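Uncharacterized protein MG027 (Mycoplasma genitalium, PDB 1Q8C) is of unknown function but shares the all-helical fold of NusB proteins, which hints at, without establishing, a related role in RNA binding or transcription. Local coordinates at residues Ala36-Ile39 against Gln40-Leu44; Glu76-Gln79 against Leu80-Leu84. All coordinates share one frame; numbering follows the deposited sequence.

Contact 1. Residues Ala36-Ile39 against Gln40-Leu44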
loop_
_atom_site.group_PDB
_atom_site.type_symbol
_atom_site.label_atom_id
_atom_site.label_comp_id
_atom_site.label_asym_id
_atom_site.label_seq_id
_atom_site.Cartn_x
_atom_site.Cartn_y
_atom_site.Cartn_z
ATOM N N ALA A 36 0.839 11.026 12.622
ATOM C CA ALA A 36 0.116 9.749 12.604
ATOM C C ALA A 36 -1.356 9.838 12.990
ATOM O O ALA A 36 -2.219 9.295 12.284
ATOM C CB ALA A 36 0.837 8.706 13.501
ATOM N N GLU A 37 -1.662 10.514 14.097
ATOM C CA GLU A 37 -3.053 10.584 14.533
ATOM C C GLU A 37 -3.886 11.462 13.597
ATOM O O GLU A 37 -5.055 11.207 13.388
ATOM C CB GLU A 37 -3.155 11.036 15.987
ATOM C CG GLU A 37 -2.708 9.919 16.934
ATOM C CD GLU A 37 -3.101 10.181 18.383
ATOM O OE1 GLU A 37 -2.390 10.967 19.063
ATOM O OE2 GLU A 37 -4.127 9.600 18.829
ATOM N N VAL A 38 -3.251 12.452 12.985
ATOM C CA VAL A 38 -3.903 13.279 11.985
ATOM C C VAL A 38 -4.360 12.443 10.772
ATOM O O VAL A 38 -5.485 12.602 10.334
ATOM C CB VAL A 38 -3.000 14.472 11.583
ATOM C CG1 VAL A 38 -3.526 15.188 10.345
ATOM C CG2 VAL A 38 -2.890 15.445 12.775
ATOM N N ILE A 39 -3.516 11.542 10.266
ATOM C CA ILE A 39 -3.869 10.700 9.128
ATOM C C ILE A 39 -5.026 9.766 9.488
ATOM O O ILE A 39 -5.974 9.594 8.705
ATOM C CB ILE A 39 -2.678 9.851 8.677
ATOM C CG1 ILE A 39 -1.551 10.716 8.100
ATOM C CG2 ILE A 39 -3.129 8.896 7.585
ATOM C CD1 ILE A 39 -0.160 10.021 8.151
ATOM N N GLN A 40 -4.911 9.145 10.666
ATOM C CA GLN A 40 -5.966 8.315 11.238
ATOM C C GLN A 40 -7.286 9.099 11.344
ATOM O O GLN A 40 -8.308 8.567 10.972
ATOM C CB GLN A 40 -5.538 7.741 12.601
ATOM C CG GLN A 40 -4.291 6.812 12.536
ATOM C CD GLN A 40 -3.736 6.418 13.908
ATOM O OE1 GLN A 40 -4.502 6.123 14.823
ATOM N NE2 GLN A 40 -2.408 6.410 14.044
ATOM N N ALA A 41 -7.282 10.346 11.834
ATOM C CA ALA A 41 -8.511 11.173 11.861
ATOM C C ALA A 41 -8.982 11.629 10.464
ATOM O O ALA A 41 -10.194 11.745 10.239
ATOM C CB ALA A 41 -8.358 12.364 12.768
ATOM N N ASP A 42 -8.047 11.871 9.533
ATOM C CA ASP A 42 -8.375 12.202 8.129
ATOM C C ASP A 42 -9.125 11.017 7.474
ATOM O O ASP A 42 -10.042 11.216 6.685
ATOM C CB ASP A 42 -7.096 12.467 7.291
ATOM C CG ASP A 42 -6.425 13.824 7.588
ATOM O OD1 ASP A 42 -6.822 14.540 8.527
ATOM O OD2 ASP A 42 -5.482 14.243 6.894
ATOM N N PHE A 43 -8.698 9.799 7.801
ATOM C CA PHE A 43 -9.346 8.569 7.333
ATOM C C PHE A 43 -10.789 8.498 7.767
ATOM O O PHE A 43 -11.618 8.073 6.994
ATOM C CB PHE A 43 -8.636 7.301 7.826
ATOM C CG PHE A 43 -8.981 6.038 7.024
ATOM C CD1 PHE A 43 -8.945 6.044 5.627
ATOM C CD2 PHE A 43 -9.292 4.851 7.675
ATOM C CE1 PHE A 43 -9.224 4.890 4.902
ATOM C CE2 PHE A 43 -9.568 3.689 6.958
ATOM C CZ PHE A 43 -9.524 3.702 5.571
ATOM N N LEU A 44 -11.102 8.913 8.990
ATOM C CA LEU A 44 -12.490 8.985 9.408
ATOM C C LEU A 44 -13.335 9.948 8.562
ATOM O O LEU A 44 -14.479 9.609 8.231
ATOM C CB LEU A 44 -12.624 9.383 10.873
ATOM C CG LEU A 44 -11.887 8.555 11.922
ATOM C CD1 LEU A 44 -12.454 8.887 13.287
ATOM C CD2 LEU A 44 -11.974 7.057 11.630
#
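The backbone N of D42 donates to V38 O at 2.8 Å, and this bond is one of four consecutive i to i-4 bonds in helix 36-45 of the NusB-like fold. A41 N binds E37 O, F43 N binds I39 O and Q40 N binds A36 O; the last, at 3.1 Å, is the longest of the four but nearly straight, with an N-H...O angle of 175°. All four C=O...N angles lie close to 156°, evidence of regular alpha-helical geometry.

The side chains of V38 and D42, one turn apart, run alongside each other in the same direction. With V38 CG1 anti to the backbone N, that methyl leans along the helix to within 3.8 Å of D42 OD1. OD1 also comes to 3.0 Å of V38 O, a pair of acceptors that cannot bond to each other; the carboxylate finds its partner in K34, whose NZ forms a salt bridge with OD2 and so ties the helix back to the preceding loop.

On another face Q40 runs extended back past A36, its CG 3.2 Å from A36 O and its NE2 4.0 Å from A36 CB. NE2 is hydrogen-bonded to S65 of helix 55-81, and a sodium ion lies about 4 Å from the side chain. I39 and F43 are buried: both reach F24 of helix 14-28, and F43 also meets V61. With F43 CG anti to the backbone N (chi1 -161°) the phenyl leads away from residues 36-39, leaving F43 CB as its near atom, 3.6 Å from I39 O.

Contact 2. Residues Glu76-Gln79 against Leu80-Leu84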
loop_
_atom_site.group_PDB
_atom_site.type_symbol
_atom_site.label_atom_id
_atom_site.label_comp_id
_atom_site.label_asym_id
_atom_site.label_seq_id
_atom_site.Cartn_x
_atom_site.Cartn_y
_atom_site.Cartn_z
ATOM N N GLU A 76 12.319 3.154 -1.504
ATOM C CA GLU A 76 13.449 3.897 -2.070
ATOM C C GLU A 76 14.634 2.987 -2.408
ATOM O O GLU A 76 15.148 3.003 -3.536
ATOM C CB GLU A 76 13.910 4.987 -1.079
ATOM C CG GLU A 76 14.480 6.269 -1.702
ATOM C CD GLU A 76 15.165 7.190 -0.674
ATOM O OE1 GLU A 76 16.117 7.954 -1.069
ATOM O OE2 GLU A 76 14.752 7.162 0.526
ATOM N N GLU A 77 15.052 2.178 -1.436
ATOM C CA GLU A 77 16.288 1.396 -1.551
ATOM C C GLU A 77 16.149 0.030 -2.237
ATOM O O GLU A 77 17.152 -0.555 -2.657
ATOM C CB GLU A 77 16.904 1.190 -0.164
ATOM C CG GLU A 77 17.061 2.471 0.658
ATOM C CD GLU A 77 17.374 2.184 2.116
ATOM O OE1 GLU A 77 16.662 1.339 2.722
ATOM O OE2 GLU A 77 18.340 2.792 2.648
ATOM N N GLN A 78 14.930 -0.496 -2.323
ATOM C CA GLN A 78 14.725 -1.773 -2.984
ATOM C C GLN A 78 14.777 -1.580 -4.489
ATOM O O GLN A 78 15.454 -2.339 -5.200
ATOM C CB GLN A 78 13.405 -2.417 -2.572
ATOM C CG GLN A 78 13.408 -3.927 -2.684
ATOM C CD GLN A 78 14.728 -4.531 -2.255
ATOM O OE1 GLN A 78 15.235 -4.232 -1.170
ATOM N NE2 GLN A 78 15.301 -5.362 -3.114
ATOM N N GLN A 79 14.076 -0.550 -4.965
ATOM C CA GLN A 79 14.143 -0.153 -6.367
ATOM C C GLN A 79 15.596 -0.044 -6.802
ATOM O O GLN A 79 15.991 -0.698 -7.761
ATOM C CB GLN A 79 13.461 1.191 -6.589
ATOM C CG GLN A 79 11.966 1.159 -6.471
ATOM C CD GLN A 79 11.349 2.438 -6.988
ATOM O OE1 GLN A 79 11.256 2.638 -8.211
ATOM N NE2 GLN A 79 10.957 3.323 -6.068
ATOM N N LEU A 80 16.381 0.774 -6.094
ATOM C CA LEU A 80 17.809 0.951 -6.416
ATOM C C LEU A 80 18.547 -0.383 -6.432
ATOM O O LEU A 80 19.297 -0.682 -7.367
ATOM C CB LEU A 80 18.499 1.921 -5.434
ATOM C CG LEU A 80 19.240 1.365 -4.206
ATOM C CD1 LEU A 80 20.609 0.773 -4.557
ATOM C CD2 LEU A 80 19.424 2.443 -3.163
ATOM N N LYS A 81 18.313 -1.179 -5.387
ATOM C CA LYS A 81 18.965 -2.468 -5.209
ATOM C C LYS A 81 18.610 -3.434 -6.347
ATOM O O LYS A 81 19.291 -4.455 -6.552
ATOM C CB LYS A 81 18.590 -3.045 -3.845
ATOM C CG LYS A 81 19.327 -4.302 -3.464
ATOM C CD LYS A 81 19.375 -4.474 -1.949
ATOM C CE LYS A 81 20.517 -5.392 -1.542
ATOM N NZ LYS A 81 20.668 -5.447 -0.062
ATOM N N ASN A 82 17.553 -3.094 -7.092
ATOM C CA ASN A 82 17.241 -3.777 -8.343
ATOM C C ASN A 82 18.158 -3.191 -9.438
ATOM O O ASN A 82 17.791 -2.229 -10.131
ATOM C CB ASN A 82 15.755 -3.611 -8.712
ATOM C CG ASN A 82 14.807 -4.118 -7.619
ATOM O OD1 ASN A 82 15.185 -4.935 -6.780
ATOM N ND2 ASN A 82 13.563 -3.630 -7.636
ATOM N N GLN A 83 19.366 -3.756 -9.547
ATOM C CA GLN A 83 20.384 -3.335 -10.528
ATOM C C GLN A 83 21.130 -4.551 -11.077
ATOM O O GLN A 83 22.364 -4.577 -11.102
ATOM C CB GLN A 83 21.380 -2.346 -9.901
ATOM C CG GLN A 83 20.950 -0.887 -10.000
ATOM C CD GLN A 83 21.771 0.025 -9.106
ATOM O OE1 GLN A 83 22.954 -0.256 -8.836
ATOM N NE2 GLN A 83 21.151 1.118 -8.647
ATOM N N LEU A 84 20.360 -5.538 -11.537
ATOM C CA LEU A 84 20.879 -6.854 -11.928
ATOM C C LEU A 84 21.530 -6.901 -13.303
ATOM O O LEU A 84 21.387 -5.969 -14.099
ATOM C CB LEU A 84 19.756 -7.892 -11.884
ATOM C CG LEU A 84 18.858 -7.839 -10.648
ATOM C CD1 LEU A 84 17.703 -8.833 -10.778
ATOM C CD2 LEU A 84 19.674 -8.094 -9.382
#
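N82 N is shared by two carbonyls where helix 55-81 frays into an inverse gamma turn centred on N82. It donates to Q79 O at 2.9 Å, an i to i-3 bond, and weakly to Q78 O, the regular i to i-4 acceptor. Both are bent, with N-H...O angles of 134° and 129°, as expected when one hydrogen is divided between two acceptors. One residue earlier the pattern is still helical: K81 N donates to E77 O at 3.0 Å. N82 is the middle of the turn, closed by a weak bond from Q83 N to K81 O, after which the chain leads away from the helix.

The side chain of N82 folds over the same carbonyl end. Its CG stands beside the backbone N, which brings OD1 and ND2 close to Q78 O. OD1 and Q78 O, 3.1 Å apart, are both acceptors, and ND2 approaches at a poor angle, so neither side-chain atom bonds to that carbonyl. Q78 bends at chi2, crosses N82 at about a right angle and holds its amide plane 63° from that of N82, with NE2 still 3.7 Å from OD1. Both side chains also touch L146. Q79 OE1, by contrast, has an outside partner, a weak bond from I98 N.

L80 lies back over the preceding turn, with CD2 4.1 Å from E77 CB and CG 3.2 Å from the carbonyl oxygen E77 O.

Contacts 1 and 2 lie on opposite sides of the chain's centre, their own centres about 31 Å apart and their nearest atoms about 17 Å apart, without touching. They sit on consecutive helices: contact 1 takes in almost all of helix 36-45, contact 2 spans the C-terminal end of helix 55-81 and the turn after it. Contact 1 is partly buried, its I39 and F43 packing into the helical bundle, whereas contact 2 has no buried residue. Their backbone bonding differs because 36-44 lies within a helix and 76-84 runs out of one: four i to i-4 bonds against one followed by a bent, shared bond at N82 N. Helix 55-81 links them, since an earlier turn of it receives Q40.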